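Local coordinates for caspase Nc (Drosophila melanogaster, PDB 2FP3), which is an initiator cysteine protease of the caspase family that acts in the cascade activating the executioners of apoptosis, at residues E83-S88 and T251-I256. The protein carries 2 engineered substitutions. Numbering follows the deposited sequence.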
ATOM      1  N   GLU A  83       3.874  12.556   8.434  1.00 79.51           N
ATOM      2  CA  GLU A  83       2.560  12.477   9.061  1.00 83.04           C
ATOM      3  C   GLU A  83       1.475  12.934   8.095  1.00 75.26           C
ATOM      4  O   GLU A  83       0.321  12.521   8.204  1.00 72.76           O
ATOM      5  CB  GLU A  83       2.510  13.318  10.344  1.00 96.19           C
ATOM      6  CG  GLU A  83       2.806  14.797  10.164  1.00116.78           C
ATOM      7  CD  GLU A  83       4.231  15.060   9.721  1.00127.36           C
ATOM      8  OE1 GLU A  83       5.168  14.576  10.393  1.00132.84           O
ATOM      9  OE2 GLU A  83       4.414  15.756   8.701  1.00133.44           O
ATOM     10  N   LYS A  84       1.849  13.777   7.142  1.00 68.62           N
ATOM     11  CA  LYS A  84       0.891  14.267   6.160  1.00 65.32           C
ATOM     12  C   LYS A  84       0.398  13.090   5.323  1.00 60.76           C
ATOM     13  O   LYS A  84      -0.750  13.068   4.872  1.00 61.83           O
ATOM     14  CB  LYS A  84       1.550  15.315   5.254  1.00 67.56           C
ATOM     15  CG  LYS A  84       0.587  16.336   4.649  1.00 70.86           C
ATOM     16  CD  LYS A  84      -0.437  15.710   3.708  1.00 74.83           C
ATOM     17  CE  LYS A  84      -1.316  16.780   3.072  1.00 76.19           C
ATOM     18  NZ  LYS A  84      -2.300  16.225   2.106  1.00 76.49           N
ATOM     19  N   ASP A  85       1.272  12.108   5.116  1.00 57.56           N
ATOM     20  CA  ASP A  85       0.911  10.931   4.341  1.00 54.24           C
ATOM     21  C   ASP A  85      -0.033  10.031   5.149  1.00 49.42           C
ATOM     22  O   ASP A  85      -1.038   9.531   4.636  1.00 44.76           O
ATOM     23  CB  ASP A  85       2.171  10.156   3.930  1.00 57.82           C
ATOM     24  CG  ASP A  85       3.105  10.976   3.046  1.00 61.70           C
ATOM     25  OD1 ASP A  85       2.607  11.717   2.176  1.00 63.82           O
ATOM     26  OD2 ASP A  85       4.340  10.868   3.211  1.00 64.95           O
ATOM     27  N   SER A  86       0.293   9.833   6.418  1.00 47.76           N
ATOM     28  CA  SER A  86      -0.529   9.012   7.285  1.00 49.60           C
ATOM     29  C   SER A  86      -1.972   9.498   7.267  1.00 51.61           C
ATOM     30  O   SER A  86      -2.901   8.691   7.215  1.00 50.65           O
ATOM     31  CB  SER A  86       0.007   9.066   8.711  1.00 48.06           C
ATOM     32  OG  SER A  86       1.351   8.642   8.751  1.00 49.26           O
ATOM     33  N   LYS A  87      -2.149  10.818   7.304  1.00 56.35           N
ATOM     34  CA  LYS A  87      -3.481  11.415   7.300  1.00 64.26           C
ATOM     35  C   LYS A  87      -4.202  11.113   5.994  1.00 56.06           C
ATOM     36  O   LYS A  87      -5.365  10.703   5.993  1.00 54.53           O
ATOM     37  CB  LYS A  87      -3.392  12.933   7.486  1.00 83.72           C
ATOM     38  CG  LYS A  87      -2.600  13.386   8.710  1.00112.88           C
ATOM     39  CD  LYS A  87      -2.449  14.911   8.737  1.00134.95           C
ATOM     40  CE  LYS A  87      -1.462  15.381   9.805  1.00147.48           C
ATOM     41  NZ  LYS A  87      -1.920  15.090  11.191  1.00157.65           N
ATOM     42  N   SER A  88      -3.515  11.325   4.879  1.00 49.56           N
ATOM     43  CA  SER A  88      -4.098  11.067   3.570  1.00 46.91           C
ATOM     44  C   SER A  88      -4.519   9.599   3.433  1.00 44.81           C
ATOM     45  O   SER A  88      -5.648   9.300   3.040  1.00 40.86           O
ATOM     46  CB  SER A  88      -3.092  11.413   2.470  1.00 49.63           C
ATOM     47  OG  SER A  88      -2.764  12.795   2.475  1.00 54.22           O
ATOM     48  N   THR A 251       9.927  11.998  -3.041  1.00 96.58           N
ATOM     49  CA  THR A 251       9.251  11.343  -4.158  1.00 89.64           C
ATOM     50  C   THR A 251       8.145  10.376  -3.720  1.00 83.65           C
ATOM     51  O   THR A 251       7.078  10.329  -4.336  1.00 82.05           O
ATOM     52  CB  THR A 251      10.261  10.589  -5.045  1.00 89.85           C
ATOM     53  OG1 THR A 251      11.121   9.788  -4.224  1.00 90.01           O
ATOM     54  CG2 THR A 251      11.096  11.575  -5.846  1.00 90.42           C
ATOM     55  N   GLY A 252       8.398   9.610  -2.662  1.00 77.82           N
ATOM     56  CA  GLY A 252       7.395   8.679  -2.175  1.00 72.37           C
ATOM     57  C   GLY A 252       6.166   9.406  -1.652  1.00 70.07           C
ATOM     58  O   GLY A 252       5.030   8.972  -1.869  1.00 66.98           O
ATOM     59  N   SER A 253       6.399  10.522  -0.963  1.00 69.19           N
ATOM     60  CA  SER A 253       5.316  11.330  -0.411  1.00 68.35           C
ATOM     61  C   SER A 253       4.465  11.888  -1.543  1.00 62.26           C
ATOM     62  O   SER A 253       3.246  11.992  -1.420  1.00 61.78           O
ATOM     63  CB  SER A 253       5.885  12.482   0.428  1.00 73.61           C
ATOM     64  OG  SER A 253       6.626  11.999   1.540  1.00 78.36           O
ATOM     65  N   TRP A 254       5.117  12.243  -2.648  1.00 64.21           N
ATOM     66  CA  TRP A 254       4.424  12.780  -3.812  1.00 66.35           C
ATOM     67  C   TRP A 254       3.653  11.642  -4.481  1.00 56.85           C
ATOM     68  O   TRP A 254       2.538  11.827  -4.971  1.00 47.68           O
ATOM     69  CB  TRP A 254       5.434  13.387  -4.786  1.00 85.82           C
ATOM     70  CG  TRP A 254       4.808  14.298  -5.783  1.00114.06           C
ATOM     71  CD1 TRP A 254       4.835  14.170  -7.139  1.00123.32           C
ATOM     72  CD2 TRP A 254       4.046  15.481  -5.505  1.00127.38           C
ATOM     73  NE1 TRP A 254       4.137  15.200  -7.727  1.00130.86           N
ATOM     74  CE2 TRP A 254       3.644  16.020  -6.747  1.00132.36           C
ATOM     75  CE3 TRP A 254       3.665  16.138  -4.327  1.00134.09           C
ATOM     76  CZ2 TRP A 254       2.875  17.186  -6.846  1.00136.96           C
ATOM     77  CZ3 TRP A 254       2.900  17.299  -4.426  1.00138.22           C
ATOM     78  CH2 TRP A 254       2.516  17.810  -5.678  1.00139.14           C
ATOM     79  N   TYR A 255       4.267  10.462  -4.494  1.00 49.17           N
ATOM     80  CA  TYR A 255       3.647   9.267  -5.050  1.00 48.89           C
ATOM     81  C   TYR A 255       2.373   8.990  -4.247  1.00 47.48           C
ATOM     82  O   TYR A 255       1.287   8.823  -4.808  1.00 47.16           O
ATOM     83  CB  TYR A 255       4.596   8.077  -4.909  1.00 48.06           C
ATOM     84  CG  TYR A 255       3.961   6.759  -5.270  1.00 45.40           C
ATOM     85  CD1 TYR A 255       3.913   6.327  -6.593  1.00 46.68           C
ATOM     86  CD2 TYR A 255       3.405   5.939  -4.288  1.00 44.33           C
ATOM     87  CE1 TYR A 255       3.335   5.110  -6.933  1.00 43.70           C
ATOM     88  CE2 TYR A 255       2.819   4.717  -4.619  1.00 44.11           C
ATOM     89  CZ  TYR A 255       2.794   4.307  -5.945  1.00 44.82           C
ATOM     90  OH  TYR A 255       2.268   3.079  -6.283  1.00 47.59           O
ATOM     91  N   ILE A 256       2.523   8.945  -2.925  1.00 47.58           N
ATOM     92  CA  ILE A 256       1.403   8.700  -2.024  1.00 48.48           C
ATOM     93  C   ILE A 256       0.285   9.721  -2.174  1.00 47.63           C
ATOM     94  O   ILE A 256      -0.893   9.355  -2.243  1.00 47.30           O
ATOM     95  CB  ILE A 256       1.858   8.701  -0.558  1.00 51.23           C
ATOM     96  CG1 ILE A 256       2.627   7.423  -0.259  1.00 55.02           C
ATOM     97  CG2 ILE A 256       0.656   8.797   0.365  1.00 55.54           C
ATOM     98  CD1 ILE A 256       3.221   7.404   1.118  1.00 60.57           C
TER
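Asp-85 and Ser-253 form a hydrogen bond between two helices of the caspase domain. The hydroxyl OG of Ser-253 donates to OD2 of Asp-85 at 3.0 Å, taking the syn lone pair of OD2, the one facing OD1. CB of Asp-85 already points at the facing helix, and chi1 of -62°, with CG anti to the carbonyl carbon, turns the carboxylate to Ser-253. A short acid and a small hydroxyl suit a place where the helices come close, with CA of Asp-85 6.5 Å from CA of Ser-253.

The apolar part belongs to Ile-256, one turn further along, whose side chain runs at about a right angle to that of Asp-85. Its methyls CG2 and CD1 approach CB of Asp-85 from one side, each 4.1 Å away. CG2 also lies 4.0 Å from OD1 of Asp-85, bordering the buried carboxylate, whose charge the serine proton probably offsets in part.

Met-135 of strand 130-139 touches both Asp-85 and Ile-256. Helices 82-95 and 251-266 lie on one face of the central caspase sheet, joined again by Ser-88 with Gln-257. The Ser-253 side chain, against Phe-183, is about 9 Å from that of His-137, an active-site residue by similarity, and helix 272-284 covers Tyr-255.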